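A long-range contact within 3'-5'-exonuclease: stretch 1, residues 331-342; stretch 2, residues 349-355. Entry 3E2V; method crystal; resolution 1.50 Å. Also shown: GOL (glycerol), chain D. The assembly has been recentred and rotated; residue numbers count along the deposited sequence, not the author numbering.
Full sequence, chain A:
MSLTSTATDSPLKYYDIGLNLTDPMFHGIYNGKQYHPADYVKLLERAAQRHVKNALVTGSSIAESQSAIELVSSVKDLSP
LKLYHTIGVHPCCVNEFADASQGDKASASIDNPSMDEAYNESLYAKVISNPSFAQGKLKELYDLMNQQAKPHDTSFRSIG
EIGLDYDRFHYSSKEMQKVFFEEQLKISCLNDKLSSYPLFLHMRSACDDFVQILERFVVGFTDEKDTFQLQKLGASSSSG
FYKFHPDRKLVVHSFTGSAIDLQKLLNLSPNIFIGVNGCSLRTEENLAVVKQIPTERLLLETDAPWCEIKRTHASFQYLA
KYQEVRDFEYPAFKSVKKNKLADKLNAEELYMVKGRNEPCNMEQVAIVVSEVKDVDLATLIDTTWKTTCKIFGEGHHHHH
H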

# COMPACT_ATOMS: atom_id res chain seq x y z
N PRO A 331 -8.21 -15.95 17.33
CA PRO A 331 -8.39 -14.73 16.53
C PRO A 331 -9.21 -13.69 17.29
O PRO A 331 -9.77 -13.98 18.35
N ALA A 332 -9.30 -12.47 16.76
CA ALA A 332 -9.94 -11.37 17.48
C ALA A 332 -11.46 -11.53 17.63
O ALA A 332 -12.09 -10.94 18.52
N PHE A 333 -12.03 -12.30 16.71
CA PHE A 333 -13.47 -12.59 16.63
C PHE A 333 -13.54 -14.02 16.13
O PHE A 333 -12.57 -14.52 15.57
N LYS A 334 -14.69 -14.69 16.31
CA LYS A 334 -14.83 -16.06 15.83
C LYS A 334 -14.62 -16.07 14.32
O LYS A 334 -15.12 -15.17 13.64
N SER A 335 -13.91 -17.07 13.82
CA SER A 335 -13.55 -17.20 12.40
C SER A 335 -14.21 -18.46 11.87
O SER A 335 -14.07 -19.53 12.47
N VAL A 336 -14.95 -18.34 10.77
CA VAL A 336 -15.65 -19.49 10.16
C VAL A 336 -15.21 -19.66 8.71
O VAL A 336 -14.68 -18.74 8.09
N LYS A 337 -15.46 -20.84 8.14
CA LYS A 337 -15.14 -21.07 6.73
C LYS A 337 -16.03 -20.16 5.87
O LYS A 337 -17.12 -19.76 6.28
N LYS A 338 -15.55 -19.82 4.67
CA LYS A 338 -16.28 -18.87 3.81
C LYS A 338 -17.73 -19.28 3.51
O LYS A 338 -18.59 -18.42 3.36
N ASN A 339 -18.00 -20.58 3.46
CA ASN A 339 -19.37 -21.06 3.18
C ASN A 339 -20.29 -21.05 4.41
O ASN A 339 -21.48 -21.37 4.30
N LYS A 340 -19.75 -20.66 5.56
CA LYS A 340 -20.50 -20.60 6.82
C LYS A 340 -20.78 -19.18 7.30
O LYS A 340 -21.49 -18.98 8.28
N LEU A 341 -20.23 -18.18 6.60
CA LEU A 341 -20.36 -16.80 7.05
C LEU A 341 -21.78 -16.23 6.84
O LEU A 341 -22.31 -15.52 7.69
N ALA A 342 -22.39 -16.54 5.69
CA ALA A 342 -23.61 -15.85 5.31
C ALA A 342 -24.72 -15.96 6.38
O ALA A 342 -25.37 -14.98 6.69
N GLU A 349 -23.48 -10.32 16.58
CA GLU A 349 -22.08 -10.74 16.79
C GLU A 349 -21.31 -10.74 15.47
O GLU A 349 -21.87 -11.04 14.42
N LEU A 350 -20.02 -10.41 15.55
CA LEU A 350 -19.17 -10.21 14.38
C LEU A 350 -18.27 -11.41 14.14
O LEU A 350 -17.64 -11.93 15.07
N TYR A 351 -18.19 -11.83 12.89
CA TYR A 351 -17.44 -13.03 12.51
C TYR A 351 -16.46 -12.76 11.38
O TYR A 351 -16.77 -11.96 10.49
N MET A 352 -15.32 -13.44 11.42
CA MET A 352 -14.28 -13.39 10.39
C MET A 352 -14.34 -14.64 9.53
O MET A 352 -15.04 -15.61 9.87
N VAL A 353 -13.63 -14.59 8.40
CA VAL A 353 -13.56 -15.73 7.48
C VAL A 353 -12.16 -16.33 7.55
O VAL A 353 -11.17 -15.62 7.38
N LYS A 354 -12.09 -17.64 7.81
CA LYS A 354 -10.80 -18.33 7.91
C LYS A 354 -10.00 -18.11 6.64
O LYS A 354 -10.52 -18.28 5.53
N GLY A 355 -8.74 -17.70 6.79
CA GLY A 355 -7.86 -17.47 5.65
C GLY A 355 -7.91 -16.07 5.06
O GLY A 355 -7.07 -15.74 4.22

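Two short parallel strands lie side by side here, and their backbones set the positions from which the side chains pack. Met352 N donates to Lys334 O (2.8 Å), Val336 N to Met352 O (2.9 Å) and Lys354 N to Val336 O (2.8 Å), so Ser335 pairs with Met352 and Val336 with Val353, and side chains alternate between the two faces of the sheet.

On the face that carries Val336, Tyr351 and Val353, the filling is apolar. Leu341, which follows a turn closed by Lys340 N to Lys337 O (2.9 Å), points toward the second stretch in a t, p rotamer. Its forked end reaches two residues of the same face, which stand two apart along the strand: CD1 reaches Tyr351 CB at 3.7 Å, while CD2 meets Val353 CG2 at 3.5 Å. A branched leucine suits this site because two methyls can occupy two hollows. Val353, in the t rotamer, uses its other methyl, CG1, against Lys338 CB (3.9 Å). Val336 (m) is shorter and lays CG1 against Tyr351 CD1 at 4.0 Å. The tyrosine ring (chi1 m) also receives the aliphatic stem of Lys334, whose CG lies 3.6 Å from Tyr351 CE1; the t, p start of that lysine puts methylene beside the ring while its end leads away from the contact.

On the other face, Met352 is the long, flexible bump. Its m, t, p chain brings CG within 3.9 Å of Phe333 CB and carries the sulfur to the edge of the Phe333 ring, with Met352 SD 5.5 Å from the ring centroid. Phe333 (m) points toward the second stretch and also rests CD1 on Leu350 CB at 4.0 Å. Ser335 (t) is small, and the Lys354 chain passes close against it, with Lys354 CG 3.2 Å from Ser335 OG. Lys354, m, t, t, m, runs extended past Ser335 and turns at its last torsion, so that its NZ makes a weak hydrogen bond to Ser335 O (3.0 Å).

Two waters and a glycerol add further polar links. Water 1 accepts from Lys334 N (2.9 Å) and donates to Leu350 O (2.7 Å) and Glu349 OE2 (2.9 Å), tying the backbone of Lys334 to the loop that leads into the second strand. Water 2 links Lys338 N and Lys354 O, each 2.9 Å from its oxygen. The glycerol, probably from the crystallisation liquor, donates from O2 to Val353 O (2.7 Å) and accepts at O1 from Gly355 N (3.0 Å). Gly355 has a positive phi, where a CB would be jammed against the preceding carbonyl oxygen.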

# COMPACT_ATOMS: atom_id res chain seq x y z
CB PRO A 331 -9.16 -15.23 15.31
CG PRO A 331 -9.91 -16.43 15.80
CD PRO A 331 -8.98 -17.08 16.78
CB ALA A 332 -9.61 -10.04 16.81
CB PHE A 333 -14.15 -11.66 15.61
CG PHE A 333 -14.10 -10.21 16.00
CD1 PHE A 333 -15.11 -9.65 16.76
CD2 PHE A 333 -13.03 -9.40 15.62
CE1 PHE A 333 -15.07 -8.32 17.14
CE2 PHE A 333 -12.97 -8.06 15.99
CZ PHE A 333 -13.99 -7.52 16.76
CB LYS A 334 -16.23 -16.61 16.13
CG LYS A 334 -16.44 -18.08 15.72
CD LYS A 334 -15.48 -19.00 16.45
CE LYS A 334 -15.48 -20.42 15.91
NZ LYS A 334 -14.27 -21.15 16.44
CB SER A 335 -12.03 -17.30 12.28
OG SER A 335 -11.58 -17.31 10.94
CB VAL A 336 -17.18 -19.33 10.21
CG1 VAL A 336 -17.71 -19.36 11.65
CG2 VAL A 336 -17.64 -18.05 9.50
CB LYS A 337 -15.34 -22.54 6.34
CG LYS A 337 -14.50 -23.54 7.15
CD LYS A 337 -14.89 -25.01 6.87
CE LYS A 337 -16.37 -25.32 7.23
NZ LYS A 337 -16.68 -25.73 8.66
CB LYS A 338 -15.50 -18.62 2.51
CG LYS A 338 -15.21 -19.90 1.72
CD LYS A 338 -14.42 -19.61 0.46
CE LYS A 338 -14.10 -20.89 -0.30
NZ LYS A 338 -13.07 -21.71 0.38
CB ASN A 339 -19.35 -22.46 2.55
CG ASN A 339 -18.79 -23.52 3.48
OD1 ASN A 339 -17.85 -23.27 4.23
ND2 ASN A 339 -19.35 -24.72 3.41
CB LYS A 340 -19.76 -21.38 7.92
CG LYS A 340 -19.52 -22.86 7.61
CD LYS A 340 -20.83 -23.62 7.50
CE LYS A 340 -20.56 -25.09 7.27
NZ LYS A 340 -21.84 -25.85 7.32
CB LEU A 341 -19.33 -15.89 6.38
CG LEU A 341 -19.39 -14.47 6.92
CD1 LEU A 341 -18.88 -14.43 8.37
CD2 LEU A 341 -18.64 -13.49 6.08
CB ALA A 342 -24.10 -16.33 3.97
CB GLU A 349 -22.00 -12.12 17.44
CG GLU A 349 -20.58 -12.58 17.70
CD GLU A 349 -20.48 -13.83 18.54
OE1 GLU A 349 -21.53 -14.36 18.96
OE2 GLU A 349 -19.33 -14.28 18.78
CB LEU A 350 -18.34 -8.94 14.58
CG LEU A 350 -19.13 -7.63 14.66
CD1 LEU A 350 -18.24 -6.50 15.21
CD2 LEU A 350 -19.76 -7.23 13.33
CB TYR A 351 -18.40 -14.12 12.00
CG TYR A 351 -19.21 -14.81 13.07
CD1 TYR A 351 -18.83 -16.06 13.54
CD2 TYR A 351 -20.38 -14.23 13.57
CE1 TYR A 351 -19.59 -16.72 14.51
CE2 TYR A 351 -21.13 -14.88 14.55
CZ TYR A 351 -20.73 -16.11 15.00
OH TYR A 351 -21.46 -16.77 15.96
CB MET A 352 -12.88 -13.28 11.01
CG MET A 352 -12.73 -12.11 12.00
SD MET A 352 -11.13 -11.95 12.90
CE MET A 352 -10.08 -11.33 11.58
CB VAL A 353 -13.89 -15.28 6.04
CG1 VAL A 353 -13.62 -16.44 5.07
CG2 VAL A 353 -15.34 -14.78 5.95
CB LYS A 354 -10.99 -19.83 8.17
CG LYS A 354 -11.70 -20.13 9.49
CD LYS A 354 -11.83 -21.62 9.75
CE LYS A 354 -12.51 -21.90 11.09
NZ LYS A 354 -11.73 -21.40 12.27
C1 GOL D . -7.81 -15.28 9.12
O1 GOL D . -7.81 -16.67 9.41
C2 GOL D . -8.82 -14.52 9.97
O2 GOL D . -10.11 -15.02 9.74
C3 GOL D . -8.52 -14.67 11.46
O3 GOL D . -7.60 -13.68 11.88
O HOH W 1 -16.97 -13.31 17.35
O HOH W 2 -12.68 -20.00 4.50